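Local coordinates for protein group II chitinase (Ostrinia furnacalis, PDB 6JAV) that probably cleaves chitin as an endochitinase of glycosyl hydrolase family 18, this chain being catalytic domain 1 of a much longer protein, at residues K93-K96 with L97-P101; F322-V325 with E326-K329; L350-R354 with N355-Q359. All coordinates share one frame; numbering follows the deposited sequence.

Contact 1: K93-K96 with L97-P101; sequences KYSK and LVNDP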
loop_
_atom_site.group_PDB
_atom_site.type_symbol
_atom_site.label_atom_id
_atom_site.label_comp_id
_atom_site.label_asym_id
_atom_site.label_seq_id
_atom_site.Cartn_x
_atom_site.Cartn_y
_atom_site.Cartn_z
ATOM N N LYS A 93 10.424 18.288 -2.977
ATOM C CA LYS A 93 9.428 19.232 -2.460
ATOM C C LYS A 93 8.939 18.889 -1.049
ATOM O O LYS A 93 8.680 19.806 -0.253
ATOM C CB LYS A 93 8.263 19.442 -3.426
ATOM C CG LYS A 93 7.386 18.231 -3.628
ATOM C CD LYS A 93 6.273 18.589 -4.604
ATOM C CE LYS A 93 5.511 17.338 -4.979
ATOM N NZ LYS A 93 4.388 17.670 -5.962
ATOM N N TYR A 94 8.801 17.599 -0.704
ATOM C CA TYR A 94 8.388 17.272 0.670
ATOM C C TYR A 94 9.499 17.578 1.663
ATOM O O TYR A 94 9.228 18.035 2.794
ATOM C CB TYR A 94 7.956 15.803 0.773
ATOM C CG TYR A 94 6.603 15.554 0.153
ATOM C CD1 TYR A 94 5.451 15.740 0.888
ATOM C CD2 TYR A 94 6.491 15.157 -1.188
ATOM C CE1 TYR A 94 4.188 15.530 0.309
ATOM C CE2 TYR A 94 5.239 14.943 -1.779
ATOM C CZ TYR A 94 4.107 15.135 -1.011
ATOM O OH TYR A 94 2.840 14.952 -1.536
ATOM N N SER A 95 10.749 17.315 1.266
ATOM C CA SER A 95 11.883 17.682 2.109
ATOM C C SER A 95 11.925 19.192 2.342
ATOM O O SER A 95 12.128 19.641 3.477
ATOM C CB SER A 95 13.172 17.162 1.477
ATOM O OG SER A 95 14.301 17.502 2.264
ATOM N N LYS A 96 11.702 19.990 1.286
ATOM C CA LYS A 96 11.690 21.437 1.462
ATOM C C LYS A 96 10.592 21.852 2.429
ATOM O O LYS A 96 10.793 22.733 3.274
ATOM C CB LYS A 96 11.514 22.135 0.115
ATOM C CG LYS A 96 12.713 21.986 -0.814
ATOM C CD LYS A 96 13.898 22.807 -0.356
ATOM C CE LYS A 96 14.880 22.991 -1.509
ATOM N NZ LYS A 96 16.120 23.695 -1.085
ATOM N N LEU A 97 9.425 21.210 2.336
ATOM C CA LEU A 97 8.331 21.523 3.249
ATOM C C LEU A 97 8.719 21.213 4.692
ATOM O O LEU A 97 8.613 22.078 5.576
ATOM C CB LEU A 97 7.096 20.714 2.843
ATOM C CG LEU A 97 5.943 20.735 3.854
ATOM C CD1 LEU A 97 5.366 22.152 4.053
ATOM C CD2 LEU A 97 4.819 19.774 3.421
ATOM N N VAL A 98 9.138 19.970 4.962
ATOM C CA VAL A 98 9.268 19.553 6.362
ATOM C C VAL A 98 10.450 20.216 7.045
ATOM O O VAL A 98 10.497 20.247 8.280
ATOM C CB VAL A 98 9.302 18.022 6.565
ATOM C CG1 VAL A 98 8.045 17.370 5.951
ATOM C CG2 VAL A 98 10.577 17.412 5.995
ATOM N N ASN A 99 11.421 20.714 6.291
ATOM C CA ASN A 99 12.588 21.376 6.876
ATOM C C ASN A 99 12.367 22.872 7.122
ATOM O O ASN A 99 13.306 23.561 7.537
ATOM C CB ASN A 99 13.817 21.139 6.002
ATOM C CG ASN A 99 14.420 19.783 6.223
ATOM O OD1 ASN A 99 15.150 19.571 7.211
ATOM N ND2 ASN A 99 14.117 18.838 5.329
ATOM N N ASP A 100 11.160 23.383 6.892
ATOM C CA ASP A 100 10.841 24.815 6.971
ATOM C C ASP A 100 9.665 25.002 7.927
ATOM O O ASP A 100 8.503 24.755 7.553
ATOM C CB ASP A 100 10.511 25.286 5.551
ATOM C CG ASP A 100 10.177 26.766 5.444
ATOM O OD1 ASP A 100 9.872 27.416 6.461
ATOM O OD2 ASP A 100 10.169 27.269 4.290
ATOM N N PRO A 101 9.914 25.401 9.189
ATOM C CA PRO A 101 8.791 25.526 10.136
ATOM C C PRO A 101 7.668 26.443 9.667
ATOM O O PRO A 101 6.488 26.152 9.910
ATOM C CB PRO A 101 9.467 26.032 11.427
ATOM C CG PRO A 101 10.889 25.540 11.318
ATOM C CD PRO A 101 11.225 25.628 9.835
HETATM O O HOH W 1 9.902 25.301 2.054
#
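The side-chain amide of Asn99 folds back over the last turn of the short helix 93-98 of the TIM-barrel domain and grips the carbonyl of Ser95, so that one residue supplies both its backbone and its side-chain N-H to a single oxygen at this helix end. Asn99 ND2 lies 2.8 Å from Ser95 O with a nearly straight bond (164° at the hydrogen), and the oxygen sits close to the amide plane. The backbone Asn99 N reaches Ser95 O at 3.1 Å from the opposite face of the carbonyl. With CG beside its own backbone N (chi1 -79°), the Asn99 amide turns back toward the preceding turn. Ordinary helical bonds precede it, Leu97 N to Lys93 O and Val98 N to Tyr94 O, and both Val98 methyls lie against the same side of Tyr94 O, CG1 at 3.4 Å. A second shell fixes the amide: Asp144 accepts from both Ser95 OG and Asn99 ND2, while Ser143 OG bonds Asn99 OD1. The ring of Tyr94 stacks on Trp127, and Asp88 takes both its hydroxyl and the ammonium of Lys93. Just beyond the turn, Asp100 OD1 caps Ala103 N at the start of helix 101-118. Asp100 OD2 receives one proton of a water 3.0 Å away, whose second proton goes to Lys96 O.

Contact 2: F322-V325 with E326-K329; sequences FDDV and EIIK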
loop_
_atom_site.group_PDB
_atom_site.type_symbol
_atom_site.label_atom_id
_atom_site.label_comp_id
_atom_site.label_asym_id
_atom_site.label_seq_id
_atom_site.Cartn_x
_atom_site.Cartn_y
_atom_site.Cartn_z
ATOM N N PHE A 322 3.307 -12.991 -6.724
ATOM C CA PHE A 322 2.043 -12.408 -6.274
ATOM C C PHE A 322 1.513 -13.195 -5.083
ATOM O O PHE A 322 2.053 -14.239 -4.699
ATOM C CB PHE A 322 1.016 -12.384 -7.429
ATOM C CG PHE A 322 0.578 -13.749 -7.871
ATOM C CD1 PHE A 322 1.403 -14.518 -8.696
ATOM C CD2 PHE A 322 -0.617 -14.299 -7.432
ATOM C CE1 PHE A 322 1.016 -15.807 -9.099
ATOM C CE2 PHE A 322 -1.015 -15.603 -7.853
ATOM C CZ PHE A 322 -0.170 -16.336 -8.673
ATOM N N ASP A 323 0.445 -12.676 -4.480
ATOM C CA ASP A 323 -0.222 -13.370 -3.386
ATOM C C ASP A 323 -1.526 -14.007 -3.864
ATOM O O ASP A 323 -2.327 -13.368 -4.562
ATOM C CB ASP A 323 -0.532 -12.394 -2.239
ATOM C CG ASP A 323 0.671 -12.125 -1.337
ATOM O OD1 ASP A 323 1.792 -12.606 -1.631
ATOM O OD2 ASP A 323 0.477 -11.407 -0.314
ATOM N N ASP A 324 -1.733 -15.267 -3.479
ATOM C CA ASP A 324 -2.985 -15.970 -3.694
ATOM C C ASP A 324 -3.791 -16.058 -2.396
ATOM O O ASP A 324 -3.364 -15.611 -1.330
ATOM C CB ASP A 324 -2.739 -17.341 -4.341
ATOM C CG ASP A 324 -1.940 -18.313 -3.455
ATOM O OD1 ASP A 324 -1.457 -17.976 -2.358
ATOM O OD2 ASP A 324 -1.761 -19.471 -3.903
ATOM N N VAL A 325 -4.991 -16.635 -2.483
ATOM C CA VAL A 325 -5.845 -16.765 -1.303
ATOM C C VAL A 325 -5.137 -17.546 -0.207
ATOM O O VAL A 325 -5.248 -17.210 0.978
ATOM C CB VAL A 325 -7.202 -17.399 -1.689
ATOM C CG1 VAL A 325 -7.941 -17.869 -0.467
ATOM C CG2 VAL A 325 -8.006 -16.404 -2.514
ATOM N N GLU A 326 -4.399 -18.600 -0.572
ATOM C CA GLU A 326 -3.744 -19.414 0.449
ATOM C C GLU A 326 -2.761 -18.585 1.284
ATOM O O GLU A 326 -2.803 -18.611 2.527
ATOM C CB GLU A 326 -3.041 -20.605 -0.205
ATOM C CG GLU A 326 -2.495 -21.584 0.815
ATOM C CD GLU A 326 -1.612 -22.653 0.198
ATOM O OE1 GLU A 326 -1.912 -23.849 0.397
ATOM O OE2 GLU A 326 -0.612 -22.294 -0.464
ATOM N N ILE A 327 -1.857 -17.850 0.625
ATOM C CA ILE A 327 -0.880 -17.086 1.403
ATOM C C ILE A 327 -1.543 -15.928 2.141
ATOM O O ILE A 327 -1.099 -15.551 3.233
ATOM C CB ILE A 327 0.327 -16.637 0.558
ATOM C CG1 ILE A 327 1.549 -16.317 1.438
ATOM C CG2 ILE A 327 -0.024 -15.408 -0.291
ATOM C CD1 ILE A 327 2.142 -17.545 2.136
ATOM N N ILE A 328 -2.617 -15.363 1.581
ATOM C CA ILE A 328 -3.345 -14.304 2.274
ATOM C C ILE A 328 -3.893 -14.823 3.597
ATOM O O ILE A 328 -3.795 -14.144 4.639
ATOM C CB ILE A 328 -4.447 -13.756 1.350
ATOM C CG1 ILE A 328 -3.840 -12.930 0.199
ATOM C CG2 ILE A 328 -5.476 -12.980 2.155
ATOM C CD1 ILE A 328 -3.205 -11.597 0.570
ATOM N N LYS A 329 -4.478 -16.027 3.598
ATOM C CA LYS A 329 -4.967 -16.582 4.852
ATOM C C LYS A 329 -3.834 -16.756 5.854
ATOM O O LYS A 329 -4.002 -16.472 7.053
ATOM C CB LYS A 329 -5.692 -17.912 4.624
ATOM C CG LYS A 329 -7.011 -17.763 3.886
ATOM C CD LYS A 329 -7.345 -19.058 3.168
ATOM C CE LYS A 329 -8.837 -19.237 2.951
ATOM N NZ LYS A 329 -9.178 -20.681 2.728
HETATM O O HOH W 2 0.510 -19.849 -1.462
#
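The carboxylate of Asp323 lies flat beneath a methyl group of Ile327, whose CG2 sits over one face of it, 3.5 Å from Asp323 CG. Ile328 CD1 comes up beside the oxygen OD2, crossing the aspartate at about a right angle; that same oxygen forms a salt bridge with Lys331. The next carboxylate, of Asp324, is turned 84° from that of Glu326, although the two side chains run side by side and point the same way. Asp324 is the N-cap of helix 325-337, which leads into the barrel strand 342-346 of this TIM-barrel domain. With CG folded between its backbone N and carbonyl carbon (chi1 64°), the side chain curls over the first turn and Asp324 OD1 accepts from Ile327 N at 3.0 Å. The donor arrives on the syn side, 34° out of the carboxylate plane. Behind the cap, Ile328 N bonds to Asp324 O, and Ile328 CG1 presses against that oxygen at 3.1 Å. Further round, Lys329 crosses Val325 obliquely, its CE 3.8 Å from Val325 CG1, while Leu364 and Ala367 of helix 363-373 pack on Val325. Asp324 OD2 and Glu326 OE2 stand only 4.6 Å apart, and a water lies within hydrogen-bonding distance of Asp324 OD1 and Glu326 OE2. Lys303 makes a salt bridge to both acids, so its charge probably offsets their mutual repulsion, while negative charge at the helix start would also suit the helix dipole.

Contact 3: L350-R354 with N355-Q359; sequences LDDYR and NRCGQ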
loop_
_atom_site.group_PDB
_atom_site.type_symbol
_atom_site.label_atom_id
_atom_site.label_comp_id
_atom_site.label_asym_id
_atom_site.label_seq_id
_atom_site.Cartn_x
_atom_site.Cartn_y
_atom_site.Cartn_z
ATOM N N LEU A 350 -7.377 -3.584 -7.958
ATOM C CA LEU A 350 -6.460 -4.566 -8.508
ATOM C C LEU A 350 -6.863 -6.002 -8.210
ATOM O O LEU A 350 -6.399 -6.909 -8.914
ATOM C CB LEU A 350 -5.021 -4.308 -8.023
ATOM C CG LEU A 350 -4.488 -2.889 -8.345
ATOM C CD1 LEU A 350 -3.177 -2.607 -7.586
ATOM C CD2 LEU A 350 -4.274 -2.696 -9.855
ATOM N N ASP A 351 -7.670 -6.235 -7.179
ATOM C CA ASP A 351 -8.276 -7.544 -6.925
ATOM C C ASP A 351 -9.269 -7.846 -8.050
ATOM O O ASP A 351 -9.606 -6.971 -8.848
ATOM C CB ASP A 351 -8.965 -7.488 -5.554
ATOM C CG ASP A 351 -9.372 -8.845 -4.975
ATOM O OD1 ASP A 351 -9.026 -9.930 -5.504
ATOM O OD2 ASP A 351 -10.066 -8.778 -3.938
ATOM N N ASP A 352 -9.734 -9.090 -8.131
ATOM C CA ASP A 352 -10.680 -9.486 -9.187
ATOM C C ASP A 352 -12.111 -9.119 -8.776
ATOM O O ASP A 352 -12.966 -9.968 -8.502
ATOM C CB ASP A 352 -10.528 -10.973 -9.482
ATOM C CG ASP A 352 -11.356 -11.420 -10.675
ATOM O OD1 ASP A 352 -11.787 -10.552 -11.475
ATOM O OD2 ASP A 352 -11.594 -12.646 -10.800
ATOM N N TYR A 353 -12.379 -7.802 -8.763
ATOM C CA TYR A 353 -13.689 -7.308 -8.315
ATOM C C TYR A 353 -14.812 -7.650 -9.291
ATOM O O TYR A 353 -15.982 -7.621 -8.889
ATOM C CB TYR A 353 -13.661 -5.781 -8.025
ATOM C CG TYR A 353 -13.209 -4.945 -9.211
ATOM C CD1 TYR A 353 -11.867 -4.780 -9.470
ATOM C CD2 TYR A 353 -14.131 -4.319 -10.053
ATOM C CE1 TYR A 353 -11.427 -4.058 -10.551
ATOM C CE2 TYR A 353 -13.695 -3.571 -11.164
ATOM C CZ TYR A 353 -12.344 -3.467 -11.405
ATOM O OH TYR A 353 -11.809 -2.732 -12.454
ATOM N N ARG A 354 -14.484 -7.991 -10.539
ATOM C CA ARG A 354 -15.502 -8.353 -11.531
ATOM C C ARG A 354 -15.706 -9.853 -11.667
ATOM O O ARG A 354 -16.549 -10.278 -12.467
ATOM C CB ARG A 354 -15.149 -7.757 -12.893
ATOM C CG ARG A 354 -15.141 -6.255 -12.857
ATOM C CD ARG A 354 -15.125 -5.724 -14.221
ATOM N NE ARG A 354 -15.021 -4.272 -14.262
ATOM C CZ ARG A 354 -16.052 -3.446 -14.186
ATOM N NH1 ARG A 354 -17.285 -3.923 -14.054
ATOM N NH2 ARG A 354 -15.843 -2.139 -14.244
ATOM N N ASN A 355 -14.963 -10.672 -10.914
ATOM C CA ASN A 355 -15.052 -12.129 -11.040
ATOM C C ASN A 355 -14.708 -12.592 -12.456
ATOM O O ASN A 355 -15.355 -13.497 -13.007
ATOM C CB ASN A 355 -16.414 -12.654 -10.585
ATOM C CG ASN A 355 -16.409 -14.139 -10.319
ATOM O OD1 ASN A 355 -15.360 -14.773 -10.216
ATOM N ND2 ASN A 355 -17.594 -14.709 -10.205
ATOM N N ARG A 356 -13.697 -11.961 -13.060
ATOM C CA ARG A 356 -13.184 -12.399 -14.360
ATOM C C ARG A 356 -12.605 -13.806 -14.284
ATOM O O ARG A 356 -12.526 -14.504 -15.314
ATOM C CB ARG A 356 -12.103 -11.420 -14.820
ATOM C CG ARG A 356 -11.617 -11.602 -16.244
ATOM C CD ARG A 356 -10.362 -10.787 -16.446
ATOM N NE ARG A 356 -9.889 -10.813 -17.825
ATOM C CZ ARG A 356 -8.645 -10.528 -18.186
ATOM N NH1 ARG A 356 -7.747 -10.188 -17.267
ATOM N NH2 ARG A 356 -8.298 -10.577 -19.469
ATOM N N CYS A 357 -12.157 -14.232 -13.104
ATOM C CA CYS A 357 -11.454 -15.502 -12.945
ATOM C C CYS A 357 -12.318 -16.595 -12.343
ATOM O O CYS A 357 -11.828 -17.706 -12.139
ATOM C CB CYS A 357 -10.164 -15.312 -12.141
ATOM S SG CYS A 357 -8.973 -14.397 -13.151
ATOM N N GLY A 358 -13.587 -16.310 -12.062
ATOM C CA GLY A 358 -14.495 -17.355 -11.624
ATOM C C GLY A 358 -14.301 -17.862 -10.208
ATOM O O GLY A 358 -14.926 -18.860 -9.841
ATOM N N GLN A 359 -13.466 -17.207 -9.398
ATOM C CA GLN A 359 -13.250 -17.547 -7.995
ATOM C C GLN A 359 -14.163 -16.755 -7.056
ATOM O O GLN A 359 -14.022 -16.858 -5.832
ATOM C CB GLN A 359 -11.771 -17.318 -7.623
ATOM C CG GLN A 359 -10.755 -18.125 -8.460
ATOM C CD GLN A 359 -9.437 -17.367 -8.778
ATOM O OE1 GLN A 359 -9.134 -16.310 -8.194
ATOM N NE2 GLN A 359 -8.647 -17.925 -9.711
HETATM O O HOH W 3 -12.255 -14.558 -8.999
#
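Asp352 directs its carboxylate into the backbone of Arg356 and Cys357. From CB the chain runs outward with CG opposite the backbone N (chi1 -173°), which carries the group over the following turn; Asp352 CG then lies 3.4 Å from Arg356 N. Asp352 OD1 uses its syn lone pair to accept from Arg356 N at 2.9 Å, and the CB of Arg356 packs beside it. Asp352 OD2 takes Cys357 N, also at 2.9 Å, from the syn side but 20° out of the carboxylate plane. Cys357 CB presses on Asp352 OD2 at 3.3 Å. A water 2.7 Å from Asp352 OD2 also accepts from the backbone N-H of Gln359. The backbone here is a type I beta turn from Asp352 to Asn355, closed by Asn355 N to Asp352 O at 3.2 Å, with the donor well above the carbonyl plane. It belongs to the loop that leaves barrel strand 342-346 and runs to helix 363-373. Cys357 is tied by its disulfide to Cys291 of helix 287-296, and Arg356 reaches Asp292 of the same helix and Glu277 through salt bridges. Arg354, within the turn, bonds through NE and NH2 to the carbonyls of Ile23 and Lys25.

Contact 1 comes first along the chain, after barrel strand 78-84, and lies across the centre of the TIM-barrel domain from the other two: its centre is about 39 Å from that of contact 2 and about 42 Å from that of contact 3. Contacts 2 and 3 are neighbours, with centres about 14 Å and nearest atoms about 6 Å apart. Helix 325-337 of contact 2 precedes strand 342-346, which pairs with strand 8-14 to help close the barrel, and contact 3 follows that strand. Leu364 of helix 363-373 and Tyr287 of helix 287-296 each touch both contacts, so these two helices join them on one side of the barrel, while contact 1 belongs to the other.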